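Serine racemase (Enterococcus faecalis, PDB 4ECL) belongs to the alanine racemase family, pairing a TIM-barrel domain with a mainly beta-stranded C-terminal domain, and forms the cytoplasmic part of VanTG. Local coordinates at residues A[2-14]-A[361-373]. Residues are numbered along the deposited sequence; the frame is centred on the assembly and turned at random.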
ATOM      1  N   ALA A   2     -11.044 -20.303   2.938  1.00 51.54           N
ATOM      2  CA  ALA A   2     -11.136 -19.682   1.619  1.00 58.27           C
ATOM      3  C   ALA A   2     -10.532 -18.282   1.656  1.00 59.79           C
ATOM      4  O   ALA A   2      -9.618 -17.957   0.900  1.00 58.94           O
ATOM      5  CB  ALA A   2     -12.586 -19.623   1.163  1.00 61.49           C
ATOM      6  N   ASP A   3     -11.053 -17.453   2.549  1.00 58.09           N
ATOM      7  CA  ASP A   3     -10.475 -16.144   2.785  1.00 54.21           C
ATOM      8  C   ASP A   3      -9.220 -16.301   3.633  1.00 46.03           C
ATOM      9  O   ASP A   3      -8.392 -15.402   3.708  1.00 38.61           O
ATOM     10  CB  ASP A   3     -11.496 -15.242   3.467  1.00 59.67           C
ATOM     11  CG  ASP A   3     -12.778 -15.128   2.669  1.00 70.72           C
ATOM     12  OD1 ASP A   3     -12.696 -14.945   1.434  1.00 72.97           O
ATOM     13  OD2 ASP A   3     -13.867 -15.244   3.269  1.00 75.91           O
ATOM     14  N   THR A   4      -9.073 -17.469   4.254  1.00 44.31           N
ATOM     15  CA  THR A   4      -7.889 -17.760   5.055  1.00 38.67           C
ATOM     16  C   THR A   4      -6.852 -18.593   4.304  1.00 33.41           C
ATOM     17  O   THR A   4      -5.818 -18.940   4.859  1.00 32.50           O
ATOM     18  CB  THR A   4      -8.255 -18.466   6.382  1.00 44.65           C
ATOM     19  OG1 THR A   4      -9.179 -19.538   6.126  1.00 46.14           O
ATOM     20  CG2 THR A   4      -8.874 -17.471   7.354  1.00 43.48           C
ATOM     21  N   ASP A   5      -7.108 -18.889   3.037  1.00 32.35           N
ATOM     22  CA  ASP A   5      -6.217 -19.777   2.290  1.00 36.18           C
ATOM     23  C   ASP A   5      -4.785 -19.260   2.080  1.00 38.75           C
ATOM     24  O   ASP A   5      -3.841 -20.053   2.036  1.00 42.73           O
ATOM     25  CB  ASP A   5      -6.838 -20.150   0.941  1.00 48.79           C
ATOM     26  CG  ASP A   5      -7.977 -21.145   1.080  1.00 57.21           C
ATOM     27  OD1 ASP A   5      -8.202 -21.645   2.203  1.00 61.53           O
ATOM     28  OD2 ASP A   5      -8.641 -21.438   0.062  1.00 57.65           O
ATOM     29  N   ARG A   6      -4.621 -17.944   1.953  1.00 35.61           N
ATOM     30  CA  ARG A   6      -3.333 -17.369   1.556  1.00 36.25           C
ATOM     31  C   ARG A   6      -2.728 -16.412   2.593  1.00 31.16           C
ATOM     32  O   ARG A   6      -1.785 -16.759   3.296  1.00 31.27           O
ATOM     33  CB  ARG A   6      -3.479 -16.663   0.198  1.00 37.86           C
ATOM     34  CG  ARG A   6      -2.249 -15.913  -0.282  1.00 39.30           C
ATOM     35  CD  ARG A   6      -2.603 -15.024  -1.458  1.00 40.71           C
ATOM     36  NE  ARG A   6      -1.506 -14.126  -1.798  1.00 50.78           N
ATOM     37  CZ  ARG A   6      -1.481 -12.823  -1.520  1.00 50.41           C
ATOM     38  NH1 ARG A   6      -0.431 -12.096  -1.875  1.00 57.48           N
ATOM     39  NH2 ARG A   6      -2.502 -12.243  -0.899  1.00 41.87           N
ATOM     40  N   ALA A   7      -3.253 -15.197   2.661  1.00 29.31           N
ATOM     41  CA  ALA A   7      -2.777 -14.220   3.629  1.00 25.26           C
ATOM     42  C   ALA A   7      -3.947 -13.348   3.994  1.00 27.69           C
ATOM     43  O   ALA A   7      -4.759 -13.002   3.137  1.00 33.44           O
ATOM     44  CB  ALA A   7      -1.646 -13.380   3.047  1.00 25.75           C
ATOM     45  N   TYR A   8      -4.041 -12.983   5.266  1.00 24.05           N
ATOM     46  CA  TYR A   8      -5.222 -12.282   5.731  1.00 22.90           C
ATOM     47  C   TYR A   8      -4.957 -11.507   7.000  1.00 24.54           C
ATOM     48  O   TYR A   8      -3.970 -11.762   7.702  1.00 23.34           O
ATOM     49  CB  TYR A   8      -6.379 -13.266   5.938  1.00 25.66           C
ATOM     50  CG  TYR A   8      -6.034 -14.415   6.846  1.00 28.05           C
ATOM     51  CD1 TYR A   8      -5.402 -15.544   6.350  1.00 36.69           C
ATOM     52  CD2 TYR A   8      -6.331 -14.372   8.205  1.00 25.36           C
ATOM     53  CE1 TYR A   8      -5.075 -16.613   7.173  1.00 36.92           C
ATOM     54  CE2 TYR A   8      -6.006 -15.439   9.046  1.00 31.18           C
ATOM     55  CZ  TYR A   8      -5.380 -16.552   8.514  1.00 31.45           C
ATOM     56  OH  TYR A   8      -5.048 -17.616   9.315  1.00 30.15           O
ATOM     57  N   LEU A   9      -5.829 -10.538   7.257  1.00 24.17           N
ATOM     58  CA  LEU A   9      -5.836  -9.800   8.502  1.00 30.95           C
ATOM     59  C   LEU A   9      -6.944 -10.358   9.370  1.00 30.63           C
ATOM     60  O   LEU A   9      -8.023 -10.697   8.879  1.00 30.08           O
ATOM     61  CB  LEU A   9      -6.088  -8.314   8.263  1.00 28.13           C
ATOM     62  CG  LEU A   9      -5.001  -7.544   7.512  1.00 28.68           C
ATOM     63  CD1 LEU A   9      -5.525  -6.194   7.072  1.00 29.62           C
ATOM     64  CD2 LEU A   9      -3.768  -7.383   8.385  1.00 26.50           C
ATOM     65  N   GLU A  10      -6.665 -10.444  10.665  1.00 26.02           N
ATOM     66  CA  GLU A  10      -7.632 -10.926  11.630  1.00 18.13           C
ATOM     67  C   GLU A  10      -7.907  -9.766  12.565  1.00 19.23           C
ATOM     68  O   GLU A  10      -6.981  -9.184  13.133  1.00 24.48           O
ATOM     69  CB  GLU A  10      -7.063 -12.133  12.395  1.00 22.41           C
ATOM     70  CG  GLU A  10      -7.650 -13.464  11.986  1.00 41.29           C
ATOM     71  CD  GLU A  10      -7.221 -14.611  12.903  1.00 45.89           C
ATOM     72  OE1 GLU A  10      -7.000 -15.728  12.391  1.00 49.09           O
ATOM     73  OE2 GLU A  10      -7.112 -14.391  14.130  1.00 41.37           O
ATOM     74  N   ILE A  11      -9.177  -9.390  12.671  1.00 26.65           N
ATOM     75  CA  ILE A  11      -9.591  -8.222  13.448  1.00 26.39           C
ATOM     76  C   ILE A  11     -10.267  -8.668  14.743  1.00 31.39           C
ATOM     77  O   ILE A  11     -11.358  -9.254  14.713  1.00 34.40           O
ATOM     78  CB  ILE A  11     -10.574  -7.350  12.645  1.00 29.50           C
ATOM     79  CG1 ILE A  11      -9.938  -6.905  11.332  1.00 31.57           C
ATOM     80  CG2 ILE A  11     -10.987  -6.128  13.443  1.00 32.27           C
ATOM     81  CD1 ILE A  11      -8.654  -6.127  11.521  1.00 31.75           C
ATOM     82  N   ASN A  12      -9.615  -8.411  15.877  1.00 23.60           N
ATOM     83  CA  ASN A  12     -10.158  -8.845  17.162  1.00 18.95           C
ATOM     84  C   ASN A  12     -11.198  -7.838  17.658  1.00 28.08           C
ATOM     85  O   ASN A  12     -10.858  -6.831  18.301  1.00 24.40           O
ATOM     86  CB  ASN A  12      -9.046  -9.043  18.198  1.00 22.08           C
ATOM     87  CG  ASN A  12      -9.559  -9.702  19.494  1.00 31.25           C
ATOM     88  OD1 ASN A  12     -10.720  -9.541  19.864  1.00 31.74           O
ATOM     89  ND2 ASN A  12      -8.693 -10.455  20.169  1.00 29.40           N
ATOM     90  N   LEU A  13     -12.463  -8.111  17.352  1.00 26.95           N
ATOM     91  CA  LEU A  13     -13.545  -7.189  17.688  1.00 29.39           C
ATOM     92  C   LEU A  13     -13.741  -7.035  19.200  1.00 30.88           C
ATOM     93  O   LEU A  13     -14.128  -5.975  19.682  1.00 26.39           O
ATOM     94  CB  LEU A  13     -14.847  -7.619  17.009  1.00 26.52           C
ATOM     95  CG  LEU A  13     -14.866  -7.385  15.502  1.00 31.73           C
ATOM     96  CD1 LEU A  13     -16.260  -7.633  14.961  1.00 40.44           C
ATOM     97  CD2 LEU A  13     -14.377  -5.982  15.127  1.00 31.80           C
ATOM     98  N   ASN A  14     -13.471  -8.095  19.947  1.00 29.65           N
ATOM     99  CA  ASN A  14     -13.525  -8.010  21.390  1.00 32.47           C
ATOM    100  C   ASN A  14     -12.508  -7.018  21.908  1.00 29.50           C
ATOM    101  O   ASN A  14     -12.807  -6.232  22.793  1.00 26.26           O
ATOM    102  CB  ASN A  14     -13.296  -9.379  22.029  1.00 42.91           C
ATOM    103  CG  ASN A  14     -14.584 -10.129  22.245  1.00 54.90           C
ATOM    104  OD1 ASN A  14     -15.211 -10.014  23.301  1.00 66.05           O
ATOM    105  ND2 ASN A  14     -15.002 -10.888  21.240  1.00 55.32           N
ATOM    106  N   LEU A 361       0.295   0.153   9.232  1.00 19.42           N
ATOM    107  CA  LEU A 361      -1.075  -0.336   9.278  1.00 22.90           C
ATOM    108  C   LEU A 361      -1.955   0.228   8.187  1.00 22.62           C
ATOM    109  O   LEU A 361      -2.691  -0.517   7.537  1.00 19.95           O
ATOM    110  CB  LEU A 361      -1.704  -0.054  10.646  1.00 28.80           C
ATOM    111  CG  LEU A 361      -1.122  -0.822  11.837  1.00 31.64           C
ATOM    112  CD1 LEU A 361      -2.102  -0.796  12.997  1.00 40.04           C
ATOM    113  CD2 LEU A 361      -0.757  -2.258  11.475  1.00 36.98           C
ATOM    114  N   SER A 362      -1.895   1.545   7.987  1.00 28.23           N
ATOM    115  CA  SER A 362      -2.716   2.181   6.963  1.00 25.98           C
ATOM    116  C   SER A 362      -2.322   1.709   5.571  1.00 24.91           C
ATOM    117  O   SER A 362      -3.123   1.793   4.641  1.00 32.32           O
ATOM    118  CB  SER A 362      -2.655   3.714   7.049  1.00 34.00           C
ATOM    119  OG  SER A 362      -1.398   4.216   6.635  1.00 28.39           O
ATOM    120  N   ARG A 363      -1.098   1.209   5.421  1.00 18.79           N
ATOM    121  CA  ARG A 363      -0.650   0.720   4.107  1.00 21.80           C
ATOM    122  C   ARG A 363      -0.736  -0.797   3.942  1.00 28.24           C
ATOM    123  O   ARG A 363      -0.042  -1.379   3.101  1.00 27.19           O
ATOM    124  CB  ARG A 363       0.772   1.206   3.787  1.00 23.14           C
ATOM    125  CG  ARG A 363       0.913   2.736   3.735  1.00 26.70           C
ATOM    126  CD  ARG A 363       2.333   3.157   3.367  1.00 25.87           C
ATOM    127  NE  ARG A 363       2.735   2.632   2.064  1.00 27.79           N
ATOM    128  CZ  ARG A 363       3.983   2.650   1.603  1.00 28.62           C
ATOM    129  NH1 ARG A 363       4.964   3.162   2.345  1.00 24.20           N
ATOM    130  NH2 ARG A 363       4.250   2.153   0.397  1.00 29.06           N
HETATM  131  N   MSE A 364      -1.579  -1.446   4.740  1.00 29.78           N
HETATM  132  CA  MSE A 364      -1.839  -2.867   4.537  1.00 21.00           C
HETATM  133  C   MSE A 364      -2.483  -3.001   3.166  1.00 24.05           C
HETATM  134  O   MSE A 364      -3.349  -2.200   2.802  1.00 25.08           O
HETATM  135  CB  MSE A 364      -2.757  -3.403   5.630  1.00 24.66           C
HETATM  136  CG  MSE A 364      -2.057  -3.638   6.972  1.00 21.00           C
HETATM  137 SE   MSE A 364      -0.819  -5.158   6.887  0.74 31.45          SE
HETATM  138  CE  MSE A 364       0.914  -4.297   7.020  1.00 31.28           C
ATOM    139  N   GLY A 365      -2.044  -3.990   2.393  1.00 16.75           N
ATOM    140  CA  GLY A 365      -2.449  -4.098   1.000  1.00 18.25           C
ATOM    141  C   GLY A 365      -3.914  -4.458   0.843  1.00 24.67           C
ATOM    142  O   GLY A 365      -4.471  -5.214   1.638  1.00 24.50           O
ATOM    143  N   HIS A 366      -4.540  -3.917  -0.195  1.00 22.02           N
ATOM    144  CA  HIS A 366      -5.951  -4.175  -0.474  1.00 28.96           C
ATOM    145  C   HIS A 366      -6.226  -5.635  -0.813  1.00 34.47           C
ATOM    146  O   HIS A 366      -7.367  -6.087  -0.710  1.00 37.06           O
ATOM    147  CB  HIS A 366      -6.449  -3.282  -1.621  1.00 36.57           C
ATOM    148  CG  HIS A 366      -7.919  -3.398  -1.874  1.00 42.10           C
ATOM    149  ND1 HIS A 366      -8.437  -3.946  -3.028  1.00 44.50           N
ATOM    150  CD2 HIS A 366      -8.984  -3.062  -1.108  1.00 43.53           C
ATOM    151  CE1 HIS A 366      -9.756  -3.932  -2.966  1.00 44.77           C
ATOM    152  NE2 HIS A 366     -10.114  -3.402  -1.810  1.00 44.09           N
ATOM    153  N   ARG A 367      -5.186  -6.361  -1.230  1.00 33.55           N
ATOM    154  CA  ARG A 367      -5.304  -7.769  -1.624  1.00 30.71           C
ATOM    155  C   ARG A 367      -5.550  -8.705  -0.432  1.00 37.79           C
ATOM    156  O   ARG A 367      -6.084  -9.806  -0.600  1.00 42.37           O
ATOM    157  CB  ARG A 367      -4.043  -8.205  -2.398  1.00 32.12           C
ATOM    158  CG  ARG A 367      -4.112  -9.557  -3.088  1.00 28.05           C
ATOM    159  CD  ARG A 367      -2.988  -9.733  -4.144  1.00 35.43           C
ATOM    160  NE  ARG A 367      -1.650  -9.692  -3.551  1.00 29.85           N
ATOM    161  CZ  ARG A 367      -0.514  -9.753  -4.241  1.00 25.84           C
ATOM    162  NH1 ARG A 367      -0.538  -9.869  -5.566  1.00 28.37           N
ATOM    163  NH2 ARG A 367       0.652  -9.707  -3.604  1.00 22.26           N
ATOM    164  N   LEU A 368      -5.162  -8.272   0.765  1.00 30.54           N
ATOM    165  CA  LEU A 368      -5.308  -9.094   1.974  1.00 22.95           C
ATOM    166  C   LEU A 368      -6.770  -9.292   2.322  1.00 25.16           C
ATOM    167  O   LEU A 368      -7.531  -8.333   2.344  1.00 31.51           O
ATOM    168  CB  LEU A 368      -4.609  -8.417   3.157  1.00 26.01           C
ATOM    169  CG  LEU A 368      -3.082  -8.344   3.126  1.00 24.40           C
ATOM    170  CD1 LEU A 368      -2.551  -7.483   4.265  1.00 24.68           C
ATOM    171  CD2 LEU A 368      -2.516  -9.755   3.199  1.00 22.41           C
ATOM    172  N   ASN A 369      -7.168 -10.526   2.632  1.00 25.34           N
ATOM    173  CA  ASN A 369      -8.534 -10.751   3.083  1.00 31.54           C
ATOM    174  C   ASN A 369      -8.678 -10.318   4.534  1.00 32.07           C
ATOM    175  O   ASN A 369      -7.716 -10.350   5.294  1.00 33.85           O
ATOM    176  CB  ASN A 369      -8.956 -12.206   2.894  1.00 31.50           C
ATOM    177  CG  ASN A 369      -9.123 -12.572   1.426  1.00 43.04           C
ATOM    178  OD1 ASN A 369      -8.340 -13.349   0.867  1.00 44.14           O
ATOM    179  ND2 ASN A 369     -10.143 -12.001   0.792  1.00 45.57           N
ATOM    180  N   ILE A 370      -9.874  -9.887   4.915  1.00 30.87           N
ATOM    181  CA  ILE A 370     -10.096  -9.433   6.288  1.00 31.81           C
ATOM    182  C   ILE A 370     -11.127 -10.289   7.008  1.00 28.48           C
ATOM    183  O   ILE A 370     -12.252 -10.451   6.537  1.00 28.70           O
ATOM    184  CB  ILE A 370     -10.503  -7.949   6.344  1.00 31.01           C
ATOM    185  CG1 ILE A 370      -9.420  -7.094   5.684  1.00 30.68           C
ATOM    186  CG2 ILE A 370     -10.734  -7.526   7.777  1.00 30.96           C
ATOM    187  CD1 ILE A 370      -9.581  -5.616   5.911  1.00 28.55           C
ATOM    188  N   ILE A 371     -10.723 -10.848   8.144  1.00 30.15           N
ATOM    189  CA  ILE A 371     -11.587 -11.723   8.923  1.00 35.23           C
ATOM    190  C   ILE A 371     -11.792 -11.222  10.360  1.00 31.79           C
ATOM    191  O   ILE A 371     -10.831 -10.874  11.052  1.00 27.37           O
ATOM    192  CB  ILE A 371     -11.032 -13.167   8.948  1.00 40.35           C
ATOM    193  CG1 ILE A 371     -11.360 -13.886   7.640  1.00 41.85           C
ATOM    194  CG2 ILE A 371     -11.613 -13.957  10.090  1.00 43.14           C
ATOM    195  CD1 ILE A 371     -10.306 -13.729   6.580  1.00 44.39           C
ATOM    196  N   ARG A 372     -13.049 -11.189  10.801  1.00 35.22           N
ATOM    197  CA  ARG A 372     -13.382 -10.804  12.177  1.00 45.37           C
ATOM    198  C   ARG A 372     -13.077 -11.934  13.146  1.00 50.32           C
ATOM    199  O   ARG A 372     -13.284 -13.095  12.823  1.00 53.53           O
ATOM    200  CB  ARG A 372     -14.867 -10.444  12.306  1.00 49.41           C
ATOM    201  CG  ARG A 372     -15.347  -9.398  11.323  1.00 61.54           C
ATOM    202  CD  ARG A 372     -16.815  -9.051  11.536  1.00 70.18           C
ATOM    203  NE  ARG A 372     -17.284  -8.120  10.512  1.00 76.17           N
ATOM    204  CZ  ARG A 372     -18.053  -8.464   9.483  1.00 78.73           C
ATOM    205  NH1 ARG A 372     -18.467  -9.721   9.347  1.00 78.96           N
ATOM    206  NH2 ARG A 372     -18.422  -7.547   8.597  1.00 76.98           N
ATOM    207  N   ARG A 373     -12.591 -11.585  14.334  1.00 58.28           N
ATOM    208  CA  ARG A 373     -12.422 -12.548  15.422  1.00 61.60           C
ATOM    209  C   ARG A 373     -12.753 -11.912  16.776  1.00 59.66           C
ATOM    210  O   ARG A 373     -13.765 -11.223  16.934  1.00 51.82           O
ATOM    211  CB  ARG A 373     -10.996 -13.103  15.440  1.00 64.80           C
ATOM    212  CG  ARG A 373     -10.646 -13.971  14.240  1.00 72.83           C
ATOM    213  CD  ARG A 373     -11.458 -15.263  14.236  1.00 80.21           C
ATOM    214  NE  ARG A 373     -11.207 -16.070  13.044  1.00 81.75           N
ATOM    215  CZ  ARG A 373     -10.149 -16.858  12.889  1.00 82.34           C
ATOM    216  NH1 ARG A 373      -9.237 -16.940  13.850  1.00 82.46           N
ATOM    217  NH2 ARG A 373      -9.999 -17.561  11.773  1.00 82.55           N
TER
HETATM  218  O   HOH W   1      -4.719 -12.460   0.448  1.00 34.64           O
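L9 sets its CG anti to the carbonyl carbon (chi1 -66°) and M364, a selenomethionine, bends at chi2 (-70°), bringing L9 CD2 to 4.0 Å from M364 SE. L9 lies on strand 7-11, the chain's first, which runs parallel to its last, 369-372, within the mixed sheet of the alanine racemase C-terminal domain; M364 comes from the loop before 369-372, and strand 245-257 pairs antiparallel with 7-11. The register pairs L9 with I370: L9 N donates to N369 O (2.7 Å) and L9 O accepts from I371 N (2.8 Å); I11 repeats this with I371 O and R373 N. On the sheet face of L9 and I11, I370 CG2 packs against I11 CG1 at 3.7 Å. On the other, I371 CD1 reaches D3 CB, T4 CG2 and Y8 CB, while T4 CG2 sits over the centre of the Y8 ring. R6 NH1 lies over one face of the R367 guanidinium, the two planes 75° apart; D286 takes a salt bridge from each, and E68 of the second subunit also pairs with R367. One water accepts from R6 NH2 and donates to A7 O and R367 O. E10 OE1 lies over one face of the poorly ordered R373 guanidinium, 2.9 Å from NH1, a salt bridge by charge alone.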